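Local coordinates for peptidyl tryptophan dihydroxylase (Pseudomonas putida, PDB 7CTQ), which uses bound FAD to dihydroxylate a peptidyl tryptophan, a step essential for building the tryptophylquinone cofactor of quinohemoprotein amine dehydrogenase, at residues V110-R115 with I125-D129; R7-A13 with Y29-S35; W257-G261 with S281-A285; A21-R25 with D101-V107. All coordinates share one frame; numbering follows the deposited sequence.

Interaction 1: V110-R115 with I125-D129. With FAD (flavin-adenine dinucleotide), chain C.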
# COMPACT_ATOMS: atom_id res chain seq x y z
N VAL A 110 -6.40 7.55 -21.38
CA VAL A 110 -7.31 8.65 -21.64
C VAL A 110 -7.16 9.64 -20.49
O VAL A 110 -7.63 9.40 -19.38
CB VAL A 110 -8.76 8.17 -21.77
CG1 VAL A 110 -9.72 9.34 -21.84
CG2 VAL A 110 -8.91 7.23 -22.96
N GLU A 111 -6.49 10.77 -20.75
CA GLU A 111 -6.40 11.80 -19.73
C GLU A 111 -7.78 12.38 -19.46
O GLU A 111 -8.65 12.40 -20.34
CB GLU A 111 -5.41 12.90 -20.15
CG GLU A 111 -4.81 13.70 -18.98
CD GLU A 111 -5.72 14.80 -18.44
OE1 GLU A 111 -5.34 15.43 -17.43
OE2 GLU A 111 -6.79 15.06 -19.03
N GLY A 112 -8.00 12.81 -18.23
CA GLY A 112 -9.24 13.46 -17.84
C GLY A 112 -9.67 13.14 -16.42
O GLY A 112 -9.43 12.05 -15.90
N ARG A 113 -10.32 14.11 -15.78
CA ARG A 113 -10.90 13.88 -14.47
C ARG A 113 -12.24 13.18 -14.61
O ARG A 113 -13.07 13.57 -15.45
CB ARG A 113 -11.07 15.20 -13.71
CG ARG A 113 -11.93 15.05 -12.46
CD ARG A 113 -11.49 15.98 -11.35
NE ARG A 113 -12.02 17.32 -11.54
CZ ARG A 113 -11.77 18.35 -10.73
NH1 ARG A 113 -12.30 19.54 -10.99
NH2 ARG A 113 -11.00 18.18 -9.66
N VAL A 114 -12.46 12.15 -13.80
CA VAL A 114 -13.74 11.45 -13.80
C VAL A 114 -14.76 12.27 -13.03
O VAL A 114 -14.51 12.68 -11.89
CB VAL A 114 -13.59 10.04 -13.20
CG1 VAL A 114 -14.91 9.28 -13.32
CG2 VAL A 114 -12.46 9.28 -13.89
N ARG A 115 -15.91 12.51 -13.65
CA ARG A 115 -17.00 13.24 -13.01
C ARG A 115 -17.82 12.34 -12.11
O ARG A 115 -18.09 12.67 -10.95
CB ARG A 115 -17.91 13.86 -14.08
CG ARG A 115 -17.61 15.30 -14.41
CD ARG A 115 -18.86 16.08 -14.83
NE ARG A 115 -20.02 15.74 -14.01
CZ ARG A 115 -21.19 15.34 -14.50
NH1 ARG A 115 -21.36 15.23 -15.82
NH2 ARG A 115 -22.19 15.06 -13.68
N ILE A 125 -18.79 5.69 -17.07
CA ILE A 125 -17.76 6.57 -16.55
C ILE A 125 -17.85 7.89 -17.29
O ILE A 125 -17.45 8.00 -18.45
CB ILE A 125 -16.36 5.96 -16.70
CG1 ILE A 125 -16.44 4.44 -16.52
CG2 ILE A 125 -15.39 6.60 -15.72
CD1 ILE A 125 -15.11 3.78 -16.61
N ARG A 126 -18.35 8.91 -16.60
CA ARG A 126 -18.58 10.22 -17.18
C ARG A 126 -17.44 11.14 -16.75
O ARG A 126 -17.16 11.27 -15.55
CB ARG A 126 -19.95 10.74 -16.73
CG ARG A 126 -21.09 9.84 -17.26
CD ARG A 126 -22.38 9.92 -16.45
NE ARG A 126 -23.21 11.04 -16.86
CZ ARG A 126 -23.23 12.21 -16.23
NH1 ARG A 126 -22.47 12.41 -15.16
NH2 ARG A 126 -24.01 13.19 -16.67
N LEU A 127 -16.76 11.73 -17.73
CA LEU A 127 -15.59 12.56 -17.51
C LEU A 127 -15.97 14.04 -17.52
O LEU A 127 -17.04 14.43 -18.02
CB LEU A 127 -14.53 12.29 -18.59
CG LEU A 127 -13.38 11.36 -18.22
CD1 LEU A 127 -13.85 9.90 -18.17
CD2 LEU A 127 -12.23 11.53 -19.19
N ASP A 128 -15.08 14.86 -16.97
CA ASP A 128 -15.34 16.30 -16.85
C ASP A 128 -15.58 16.96 -18.20
O ASP A 128 -16.38 17.90 -18.29
CB ASP A 128 -14.18 16.98 -16.12
CG ASP A 128 -14.54 17.44 -14.73
OD1 ASP A 128 -13.62 17.73 -13.94
OD2 ASP A 128 -15.75 17.55 -14.43
N ASP A 129 -14.91 16.50 -19.25
CA ASP A 129 -15.07 17.06 -20.59
C ASP A 129 -16.31 16.54 -21.31
O ASP A 129 -16.45 16.78 -22.52
CB ASP A 129 -13.82 16.80 -21.43
CG ASP A 129 -13.45 15.32 -21.52
OD1 ASP A 129 -14.36 14.46 -21.58
OD2 ASP A 129 -12.24 15.02 -21.55
PA FAD C . -2.24 7.42 -6.15
O1A FAD C . -0.77 7.31 -6.25
O2A FAD C . -2.70 8.56 -5.26
O5B FAD C . -2.83 7.45 -7.59
C5B FAD C . -4.16 7.95 -7.85
C4B FAD C . -4.14 8.55 -9.23
O4B FAD C . -5.49 8.86 -9.63
C3B FAD C . -3.34 9.85 -9.37
O3B FAD C . -2.65 9.86 -10.62
C2B FAD C . -4.42 10.94 -9.28
O2B FAD C . -4.10 12.12 -10.01
C1B FAD C . -5.59 10.23 -9.96
N9A FAD C . -6.93 10.70 -9.63
C8A FAD C . -7.42 11.12 -8.43
N7A FAD C . -8.68 11.48 -8.45
C5A FAD C . -9.03 11.31 -9.78
C6A FAD C . -10.23 11.53 -10.49
N6A FAD C . -11.35 11.99 -9.92
N1A FAD C . -10.26 11.25 -11.82
C2A FAD C . -9.14 10.79 -12.39
N3A FAD C . -7.96 10.55 -11.82
C4A FAD C . -7.96 10.82 -10.51
N1 FAD C . 4.61 6.44 -0.04
C2 FAD C . 5.95 6.19 -0.14
O2 FAD C . 6.39 5.21 -0.74
N3 FAD C . 6.85 7.07 0.42
C4 FAD C . 6.54 8.23 1.10
O4 FAD C . 7.44 8.95 1.55
C4X FAD C . 5.12 8.48 1.22
N5 FAD C . 4.73 9.55 1.86
C5X FAD C . 3.37 9.79 1.97
C6 FAD C . 2.94 10.93 2.66
C7 FAD C . 1.59 11.20 2.81
C7M FAD C . 1.16 12.44 3.55
C8 FAD C . 0.64 10.32 2.26
C8M FAD C . -0.84 10.60 2.40
C9 FAD C . 1.06 9.20 1.57
C9A FAD C . 2.42 8.92 1.43
N10 FAD C . 2.87 7.79 0.72
C10 FAD C . 4.23 7.52 0.61
C1' FAD C . 1.92 6.82 0.18
C2' FAD C . 1.76 6.88 -1.33
O2' FAD C . 1.51 8.22 -1.77
C3' FAD C . 0.59 5.98 -1.72
O3' FAD C . 0.76 4.74 -1.04
C4' FAD C . 0.44 5.69 -3.21
O4' FAD C . 0.66 6.87 -4.00
C5' FAD C . -0.92 5.11 -3.51
O5' FAD C . -0.93 4.67 -4.88
P FAD C . -2.26 4.62 -5.69
O1P FAD C . -3.21 3.66 -4.95
O2P FAD C . -1.99 4.32 -7.13
O3P FAD C . -2.84 6.09 -5.52

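Interaction 2: R7-A13 with Y29-S35. With FAD (flavin-adenine dinucleotide), chain C.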
# COMPACT_ATOMS: atom_id res chain seq x y z
N ARG A 7 -14.75 -5.01 -21.78
CA ARG A 7 -14.20 -3.66 -21.72
C ARG A 7 -13.75 -3.37 -20.29
O ARG A 7 -14.58 -3.15 -19.41
CB ARG A 7 -15.24 -2.64 -22.17
CG ARG A 7 -15.19 -2.29 -23.64
CD ARG A 7 -15.72 -0.88 -23.91
NE ARG A 7 -15.00 0.15 -23.15
CZ ARG A 7 -14.20 1.06 -23.70
NH1 ARG A 7 -14.00 1.06 -25.02
NH2 ARG A 7 -13.59 1.96 -22.94
N ILE A 8 -12.44 -3.37 -20.06
CA ILE A 8 -11.89 -3.10 -18.73
C ILE A 8 -11.36 -1.68 -18.69
O ILE A 8 -10.45 -1.33 -19.46
CB ILE A 8 -10.77 -4.10 -18.35
CG1 ILE A 8 -11.29 -5.54 -18.37
CG2 ILE A 8 -10.21 -3.72 -16.99
CD1 ILE A 8 -10.20 -6.58 -18.38
N VAL A 9 -11.89 -0.87 -17.79
CA VAL A 9 -11.42 0.50 -17.60
C VAL A 9 -10.91 0.65 -16.18
O VAL A 9 -11.60 0.30 -15.22
CB VAL A 9 -12.53 1.53 -17.89
CG1 VAL A 9 -11.97 2.94 -17.72
CG2 VAL A 9 -13.13 1.32 -19.29
N VAL A 10 -9.69 1.19 -16.06
CA VAL A 10 -9.05 1.50 -14.79
C VAL A 10 -9.12 3.01 -14.57
O VAL A 10 -8.71 3.78 -15.44
CB VAL A 10 -7.59 1.02 -14.77
CG1 VAL A 10 -6.88 1.47 -13.48
CG2 VAL A 10 -7.50 -0.51 -14.95
N LEU A 11 -9.61 3.42 -13.40
CA LEU A 11 -9.66 4.83 -13.02
C LEU A 11 -8.47 5.15 -12.12
O LEU A 11 -8.38 4.64 -11.00
CB LEU A 11 -10.96 5.18 -12.29
CG LEU A 11 -12.23 4.56 -12.85
CD1 LEU A 11 -13.44 5.00 -12.04
CD2 LEU A 11 -12.40 4.94 -14.32
N GLY A 12 -7.58 6.02 -12.60
CA GLY A 12 -6.43 6.43 -11.83
C GLY A 12 -5.15 5.75 -12.27
O GLY A 12 -5.11 4.52 -12.45
N ALA A 13 -4.08 6.53 -12.43
CA ALA A 13 -2.84 6.00 -12.97
C ALA A 13 -1.69 6.23 -12.00
O ALA A 13 -0.60 6.64 -12.41
CB ALA A 13 -2.52 6.62 -14.33
N TYR A 29 -5.46 -9.18 -21.63
CA TYR A 29 -6.64 -8.33 -21.64
C TYR A 29 -6.32 -6.99 -22.29
O TYR A 29 -5.26 -6.41 -22.05
CB TYR A 29 -7.16 -8.09 -20.22
CG TYR A 29 -7.90 -9.27 -19.66
CD1 TYR A 29 -9.20 -9.54 -20.06
CD2 TYR A 29 -7.29 -10.11 -18.75
CE1 TYR A 29 -9.89 -10.62 -19.54
CE2 TYR A 29 -7.96 -11.20 -18.24
CZ TYR A 29 -9.26 -11.45 -18.63
OH TYR A 29 -9.92 -12.53 -18.11
N ALA A 30 -7.27 -6.50 -23.09
CA ALA A 30 -7.25 -5.10 -23.51
C ALA A 30 -7.66 -4.23 -22.33
O ALA A 30 -8.62 -4.55 -21.62
CB ALA A 30 -8.20 -4.90 -24.69
N VAL A 31 -6.93 -3.14 -22.11
CA VAL A 31 -7.10 -2.32 -20.91
C VAL A 31 -7.01 -0.85 -21.28
O VAL A 31 -6.12 -0.44 -22.04
CB VAL A 31 -6.03 -2.65 -19.85
CG1 VAL A 31 -6.23 -1.79 -18.60
CG2 VAL A 31 -6.03 -4.14 -19.51
N THR A 32 -7.91 -0.04 -20.72
CA THR A 32 -7.89 1.41 -20.84
C THR A 32 -7.80 2.03 -19.45
O THR A 32 -8.53 1.62 -18.54
CB THR A 32 -9.14 1.93 -21.56
OG1 THR A 32 -9.16 1.44 -22.91
CG2 THR A 32 -9.16 3.46 -21.57
N VAL A 33 -6.92 3.00 -19.28
CA VAL A 33 -6.76 3.71 -18.01
C VAL A 33 -7.18 5.16 -18.20
O VAL A 33 -6.82 5.79 -19.20
CB VAL A 33 -5.31 3.63 -17.49
CG1 VAL A 33 -5.12 4.52 -16.28
CG2 VAL A 33 -4.95 2.19 -17.15
N VAL A 34 -7.97 5.67 -17.26
CA VAL A 34 -8.36 7.08 -17.21
C VAL A 34 -7.75 7.68 -15.96
O VAL A 34 -7.84 7.09 -14.87
CB VAL A 34 -9.89 7.24 -17.19
CG1 VAL A 34 -10.26 8.72 -17.25
CG2 VAL A 34 -10.52 6.47 -18.33
N SER A 35 -7.15 8.86 -16.09
CA SER A 35 -6.55 9.51 -14.93
C SER A 35 -6.24 10.96 -15.26
O SER A 35 -6.16 11.34 -16.43
CB SER A 35 -5.28 8.79 -14.47
OG SER A 35 -4.53 9.59 -13.57
PA FAD C . -2.24 7.42 -6.15
O1A FAD C . -0.77 7.31 -6.25
O2A FAD C . -2.70 8.56 -5.26
O5B FAD C . -2.83 7.45 -7.59
C5B FAD C . -4.16 7.95 -7.85
C4B FAD C . -4.14 8.55 -9.23
O4B FAD C . -5.49 8.86 -9.63
C3B FAD C . -3.34 9.85 -9.37
O3B FAD C . -2.65 9.86 -10.62
C2B FAD C . -4.42 10.94 -9.28
O2B FAD C . -4.10 12.12 -10.01
C1B FAD C . -5.59 10.23 -9.96
N9A FAD C . -6.93 10.70 -9.63
C8A FAD C . -7.42 11.12 -8.43
N7A FAD C . -8.68 11.48 -8.45
C5A FAD C . -9.03 11.31 -9.78
C6A FAD C . -10.23 11.53 -10.49
N6A FAD C . -11.35 11.99 -9.92
N1A FAD C . -10.26 11.25 -11.82
C2A FAD C . -9.14 10.79 -12.39
N3A FAD C . -7.96 10.55 -11.82
C4A FAD C . -7.96 10.82 -10.51
N1 FAD C . 4.61 6.44 -0.04
C2 FAD C . 5.95 6.19 -0.14
O2 FAD C . 6.39 5.21 -0.74
N3 FAD C . 6.85 7.07 0.42
C4 FAD C . 6.54 8.23 1.10
O4 FAD C . 7.44 8.95 1.55
C4X FAD C . 5.12 8.48 1.22
N5 FAD C . 4.73 9.55 1.86
C5X FAD C . 3.37 9.79 1.97
C6 FAD C . 2.94 10.93 2.66
C7 FAD C . 1.59 11.20 2.81
C7M FAD C . 1.16 12.44 3.55
C8 FAD C . 0.64 10.32 2.26
C8M FAD C . -0.84 10.60 2.40
C9 FAD C . 1.06 9.20 1.57
C9A FAD C . 2.42 8.92 1.43
N10 FAD C . 2.87 7.79 0.72
C10 FAD C . 4.23 7.52 0.61
C1' FAD C . 1.92 6.82 0.18
C2' FAD C . 1.76 6.88 -1.33
O2' FAD C . 1.51 8.22 -1.77
C3' FAD C . 0.59 5.98 -1.72
O3' FAD C . 0.76 4.74 -1.04
C4' FAD C . 0.44 5.69 -3.21
O4' FAD C . 0.66 6.87 -4.00
C5' FAD C . -0.92 5.11 -3.51
O5' FAD C . -0.93 4.67 -4.88
P FAD C . -2.26 4.62 -5.69
O1P FAD C . -3.21 3.66 -4.95
O2P FAD C . -1.99 4.32 -7.13
O3P FAD C . -2.84 6.09 -5.52

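Interaction 3: W257-G261 with S281-A285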
# COMPACT_ATOMS: atom_id res chain seq x y z
N TRP A 257 -16.27 -5.03 -10.36
CA TRP A 257 -15.38 -3.94 -10.00
C TRP A 257 -14.43 -4.40 -8.90
O TRP A 257 -14.66 -5.41 -8.23
CB TRP A 257 -16.15 -2.69 -9.56
CG TRP A 257 -16.97 -2.84 -8.31
CD1 TRP A 257 -18.27 -3.25 -8.23
CD2 TRP A 257 -16.56 -2.57 -6.96
NE1 TRP A 257 -18.69 -3.26 -6.92
CE2 TRP A 257 -17.65 -2.85 -6.12
CE3 TRP A 257 -15.36 -2.14 -6.39
CZ2 TRP A 257 -17.59 -2.70 -4.74
CZ3 TRP A 257 -15.30 -1.99 -5.01
CH2 TRP A 257 -16.41 -2.28 -4.20
N ILE A 258 -13.37 -3.63 -8.73
CA ILE A 258 -12.38 -3.93 -7.70
C ILE A 258 -11.71 -2.62 -7.33
O ILE A 258 -11.51 -1.75 -8.17
CB ILE A 258 -11.38 -5.01 -8.18
CG1 ILE A 258 -10.61 -5.60 -7.00
CG2 ILE A 258 -10.38 -4.46 -9.24
CD1 ILE A 258 -9.69 -6.72 -7.42
N ARG A 259 -11.41 -2.47 -6.04
CA ARG A 259 -10.55 -1.40 -5.57
C ARG A 259 -9.13 -1.93 -5.33
O ARG A 259 -8.95 -3.02 -4.79
CB ARG A 259 -11.10 -0.78 -4.28
CG ARG A 259 -12.16 0.28 -4.53
CD ARG A 259 -13.01 0.54 -3.31
NE ARG A 259 -12.53 1.67 -2.53
CZ ARG A 259 -13.13 2.85 -2.48
NH1 ARG A 259 -14.24 3.07 -3.17
NH2 ARG A 259 -12.62 3.82 -1.74
N VAL A 260 -8.14 -1.13 -5.72
CA VAL A 260 -6.74 -1.45 -5.52
C VAL A 260 -6.03 -0.24 -4.94
O VAL A 260 -6.50 0.89 -5.03
CB VAL A 260 -6.03 -1.92 -6.81
CG1 VAL A 260 -6.63 -3.23 -7.29
CG2 VAL A 260 -6.10 -0.85 -7.90
N GLY A 261 -4.87 -0.50 -4.33
CA GLY A 261 -4.08 0.60 -3.82
C GLY A 261 -4.70 1.28 -2.61
O GLY A 261 -5.42 0.66 -1.81
N SER A 281 -1.11 -4.43 -2.70
CA SER A 281 -2.56 -4.58 -2.75
C SER A 281 -3.03 -4.88 -4.17
O SER A 281 -4.09 -5.49 -4.35
CB SER A 281 -3.23 -3.32 -2.21
OG SER A 281 -3.10 -2.25 -3.13
N ALA A 282 -2.25 -4.48 -5.18
CA ALA A 282 -2.61 -4.71 -6.57
C ALA A 282 -1.98 -5.97 -7.15
O ALA A 282 -2.36 -6.38 -8.26
CB ALA A 282 -2.21 -3.50 -7.44
N LEU A 283 -1.06 -6.59 -6.42
CA LEU A 283 -0.26 -7.69 -6.98
C LEU A 283 -1.14 -8.82 -7.49
O LEU A 283 -0.91 -9.34 -8.58
CB LEU A 283 0.72 -8.21 -5.92
CG LEU A 283 1.63 -9.36 -6.35
CD1 LEU A 283 2.71 -8.88 -7.32
CD2 LEU A 283 2.25 -10.11 -5.15
N GLN A 284 -2.15 -9.22 -6.73
CA GLN A 284 -3.02 -10.30 -7.16
C GLN A 284 -4.39 -9.81 -7.60
O GLN A 284 -5.30 -10.62 -7.82
CB GLN A 284 -3.10 -11.36 -6.06
CG GLN A 284 -1.72 -12.02 -5.88
CD GLN A 284 -1.58 -12.88 -4.64
OE1 GLN A 284 -2.51 -13.05 -3.86
NE2 GLN A 284 -0.38 -13.44 -4.46
N ALA A 285 -4.56 -8.50 -7.78
CA ALA A 285 -5.78 -8.00 -8.40
C ALA A 285 -6.02 -8.57 -9.79
O ALA A 285 -7.16 -8.99 -10.08
CB ALA A 285 -5.75 -6.46 -8.42

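Interaction 4: A21-R25 with D101-V107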
# COMPACT_ATOMS: atom_id res chain seq x y z
N ALA A 21 -3.20 -2.57 -14.42
CA ALA A 21 -3.33 -2.51 -15.88
C ALA A 21 -2.31 -3.41 -16.58
O ALA A 21 -2.66 -4.19 -17.48
CB ALA A 21 -3.17 -1.06 -16.34
N ILE A 22 -1.04 -3.31 -16.18
CA ILE A 22 -0.01 -4.09 -16.83
C ILE A 22 -0.21 -5.57 -16.56
O ILE A 22 -0.02 -6.41 -17.45
CB ILE A 22 1.38 -3.61 -16.39
CG1 ILE A 22 1.57 -2.15 -16.82
CG2 ILE A 22 2.48 -4.50 -16.98
CD1 ILE A 22 2.91 -1.59 -16.47
N GLY A 23 -0.62 -5.91 -15.33
CA GLY A 23 -0.92 -7.30 -15.03
C GLY A 23 -2.00 -7.85 -15.92
O GLY A 23 -1.92 -9.00 -16.39
N LEU A 24 -3.03 -7.05 -16.19
CA LEU A 24 -4.12 -7.52 -17.05
C LEU A 24 -3.63 -7.72 -18.48
O LEU A 24 -3.99 -8.71 -19.13
CB LEU A 24 -5.28 -6.54 -16.99
CG LEU A 24 -5.99 -6.47 -15.63
CD1 LEU A 24 -6.76 -5.20 -15.52
CD2 LEU A 24 -6.90 -7.67 -15.47
N ARG A 25 -2.79 -6.80 -18.97
CA ARG A 25 -2.13 -6.98 -20.27
C ARG A 25 -1.40 -8.32 -20.36
O ARG A 25 -1.52 -9.04 -21.36
CB ARG A 25 -1.14 -5.83 -20.50
CG ARG A 25 -1.81 -4.50 -20.77
CD ARG A 25 -2.67 -4.58 -22.03
NE ARG A 25 -1.84 -4.66 -23.23
CZ ARG A 25 -2.16 -5.37 -24.31
NH1 ARG A 25 -3.29 -6.07 -24.35
NH2 ARG A 25 -1.34 -5.37 -25.36
N ASP A 101 5.04 4.01 -19.49
CA ASP A 101 5.11 2.57 -19.29
C ASP A 101 3.79 1.89 -19.64
O ASP A 101 3.78 0.75 -20.12
CB ASP A 101 5.51 2.25 -17.85
CG ASP A 101 6.78 2.96 -17.44
OD1 ASP A 101 6.88 4.19 -17.67
OD2 ASP A 101 7.69 2.29 -16.89
N LEU A 102 2.67 2.58 -19.41
CA LEU A 102 1.38 2.01 -19.78
C LEU A 102 1.23 1.93 -21.30
O LEU A 102 0.90 0.86 -21.84
CB LEU A 102 0.26 2.83 -19.15
CG LEU A 102 0.17 2.72 -17.62
CD1 LEU A 102 -0.62 3.87 -17.01
CD2 LEU A 102 -0.43 1.37 -17.21
N GLN A 103 1.50 3.03 -22.00
CA GLN A 103 1.42 3.01 -23.46
C GLN A 103 2.42 2.02 -24.05
O GLN A 103 2.12 1.33 -25.02
CB GLN A 103 1.63 4.41 -24.03
CG GLN A 103 0.32 5.16 -24.26
CD GLN A 103 0.52 6.63 -24.63
OE1 GLN A 103 1.41 7.30 -24.10
NE2 GLN A 103 -0.32 7.12 -25.54
N ARG A 104 3.59 1.90 -23.43
CA ARG A 104 4.55 0.89 -23.86
C ARG A 104 3.96 -0.51 -23.73
O ARG A 104 4.21 -1.39 -24.57
CB ARG A 104 5.84 1.01 -23.06
CG ARG A 104 7.03 0.29 -23.66
CD ARG A 104 8.31 1.13 -23.57
NE ARG A 104 8.49 1.72 -22.24
CZ ARG A 104 8.33 3.01 -21.97
NH1 ARG A 104 8.00 3.86 -22.93
NH2 ARG A 104 8.51 3.45 -20.73
N ALA A 105 3.16 -0.75 -22.69
CA ALA A 105 2.56 -2.06 -22.48
C ALA A 105 1.29 -2.27 -23.29
O ALA A 105 0.66 -3.33 -23.16
CB ALA A 105 2.27 -2.27 -20.99
N GLY A 106 0.89 -1.31 -24.11
CA GLY A 106 -0.33 -1.46 -24.87
C GLY A 106 -1.58 -1.07 -24.12
O GLY A 106 -2.63 -1.70 -24.30
N VAL A 107 -1.50 -0.05 -23.27
CA VAL A 107 -2.64 0.43 -22.49
C VAL A 107 -3.02 1.81 -23.00
O VAL A 107 -2.17 2.70 -23.11
CB VAL A 107 -2.31 0.48 -20.98
CG1 VAL A 107 -3.48 1.09 -20.21
CG2 VAL A 107 -1.96 -0.91 -20.45

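Interaction 1: V110-R115 with I125-D129
Arg113 and Asp128 face each other across the antiparallel beta hairpin of strands 108-119 and 123-127, at the point where the first strand is broken and passes the adenine of FAD. Along the Arg113 side chain, CB and CG lie beside Asp128 OD1, CG at 3.5 Å, and CG also passes 4.0 Å from FAD N6A. CG is anti to the backbone N (chi1 168°), and bends at chi2 and chi3 bring the tip back to the aspartate. CD stays near Asp128 OD1, and NE makes a salt bridge with it, 2.9 Å away; beyond, CZ and NH1 remain beside that oxygen, NH1 at 3.7 Å. The NE bond is almost straight, at 175°, with the oxygen in the guanidinium plane, although the carboxylate plane is turned 67° from it. The same two residues also join through their backbones, Asp128 N donating to Arg113 O; nearby, Arg115 N donates to Arg126 O.

Val114 and Leu127 form a non-hydrogen-bonded pair whose side chains diverge. Val114 CG1 packs on Ile125 CG2 at 3.6 Å, while Leu127 CD2 lies 3.8 Å from Gly112 CA. At the outer end the guanidinium groups of Arg115 and Arg126 come close as like charges, their planes nearly perpendicular; Arg126 also has a weak, long ion pair with Glu116. On the cofactor side, Val114 N points its N-H straight at FAD N1A, 3.1 Å away.

Interaction 2: R7-A13 with Y29-S35
Val10 and Val33 sit side by side at the apolar centre of a beta-alpha-beta unit, in which strand 8-11, helix 15-27 and strand 31-35 form the Rossmann-type start of the FAD-binding fold. Val10 CB meets Val33 CG2 at 3.7 Å, and Val10 CG2 reaches back to Val31 CG1. Helix 15-27 covers this face, with Ala21 on Val31 and Val33. On the other face of the sheet Val9 CG1 touches Val34 CG2 at 3.9 Å, where Ile125 packs on Val9 and Leu127 on Val34. At the far end Ile8 CD1 rests 3.5 Å from Tyr29 CD1; the tyrosine hydroxyl is hydrogen-bonded to Asn290.

Between the two faces runs a parallel ladder of four backbone bonds. Thr32 N donates to Ile8 O, Val10 N to Thr32 O, Val34 N to Val10 O and Gly12 N to Val34 O, so each strand alternately gives and takes.

The polar edge is the cofactor end. Ser35 OG, anti to its own N (chi1 166°), lies 3.5 Å from FAD O3B on the ribose, while Ser35 CB is 3.3 Å from Ala13 N. Gly12, first glycine of an apparent GxGxxG pattern, lets the backbone run close to that ribose, its CA 3.4 Å from FAD O4B.

Interaction 3: W257-G261 with S281-A285
Ser281 OG has two partners: Gly261 N donates to it across the contact, and it is also hydrogen-bonded to Ser278 O, in its own helix. This ties the loop just after strand 257-259, an outermost strand of the Rossmann-type FAD-binding sheet, to the last turn of helix 274-282. The bond from Gly261 N to Ser281 OG is 2.8 Å long and clearly bent, with an angle of 132° at the hydrogen. The hydroxyl sits between the backbone N and the carbonyl carbon of its own residue (chi1 72°), which turns it toward Gly261 N. Gly261 belongs to the FAD pocket and touches the cofactor. The neighbouring Ser278 and Asp262 hydrogen-bond to the cofactor, so this polar link lies right beside the site.

Behind it the contact is apolar and buried. Val260 CB faces Ala282 CB at 4.2 Å, and Val260 CG1 touches Ala285 CB at 3.5 Å. Thr20 of helix 15-27 packs against all three of these residues. Past them, Ile258 CG1 is anti to the backbone N (chi1 -164°), and the extended chain carries CD1 to within 4.1 Å of Ala285 CB. A type I turn from Ala282 to Ala285 brings the two alanine methyls to Val260, closed by Ala285 N donating to Ala282 O at 3.1 Å.

Interaction 4: A21-R25 with D101-V107
Arg25 and Ala105 supply the polar part of this contact: Arg25 NE donates to Ala105 O over 2.8 Å, nearly straight at 174°. The acceptor lies close to the guanidinium plane, at its edge, whereas Gly106 O stands over a face and is too poorly angled for a bond. CG sits beside the backbone N (chi1 -71°), and two further bends fold the chain round to the carbonyl. Arg25 NH1 has a second carbonyl, that of Tyr29, so the guanidinium is held by two bonds.

The apolar contacts lie along the same helix. Ala21 CB meets Leu102 CD2 at 3.8 Å, and Ile22 CG1 lies against that same methyl and against Ala105 CB. Arg25 adds its own aliphatic part: CG passes Val107 CG2 at 3.6 Å, the two side chains running in opposite directions.

Backbone bonds shape the receiving side. Val107 N donates to Leu102 O, and Gly106 N to Gln103 O at 3.1 Å; with the positive phi of Gly106 they close helix 91-104 in a Schellman motif. The contact thus joins a Schellman-terminated helix end, its Ala105 carbonyl hydrogen-bonded by Arg25, to helix 15-27 of the Rossmann-type beta-alpha-beta unit.

From the N terminus, interaction 2 comes first, closing the loop through helix 15-27 that joins two parallel strands. Interaction 4 crosses it: 21-25 lies inside that loop, but its partner 101-107 arrives 76 residues later, bringing helix 91-104 onto the beta-alpha-beta unit. The chain then runs directly into strand 108-119, where interaction 1 closes a short hairpin loop. Val110 N and Gly112 N probably hydrogen-bond to Val33 O and Ser35 O, joining interactions 1 and 2 in one sheet beside FAD. Interaction 3 follows in series, its centre about 13 Å from that of interaction 2, and ties outermost strand 257-259 of that sheet to helices 274-282 and 285-294. None is nested in another.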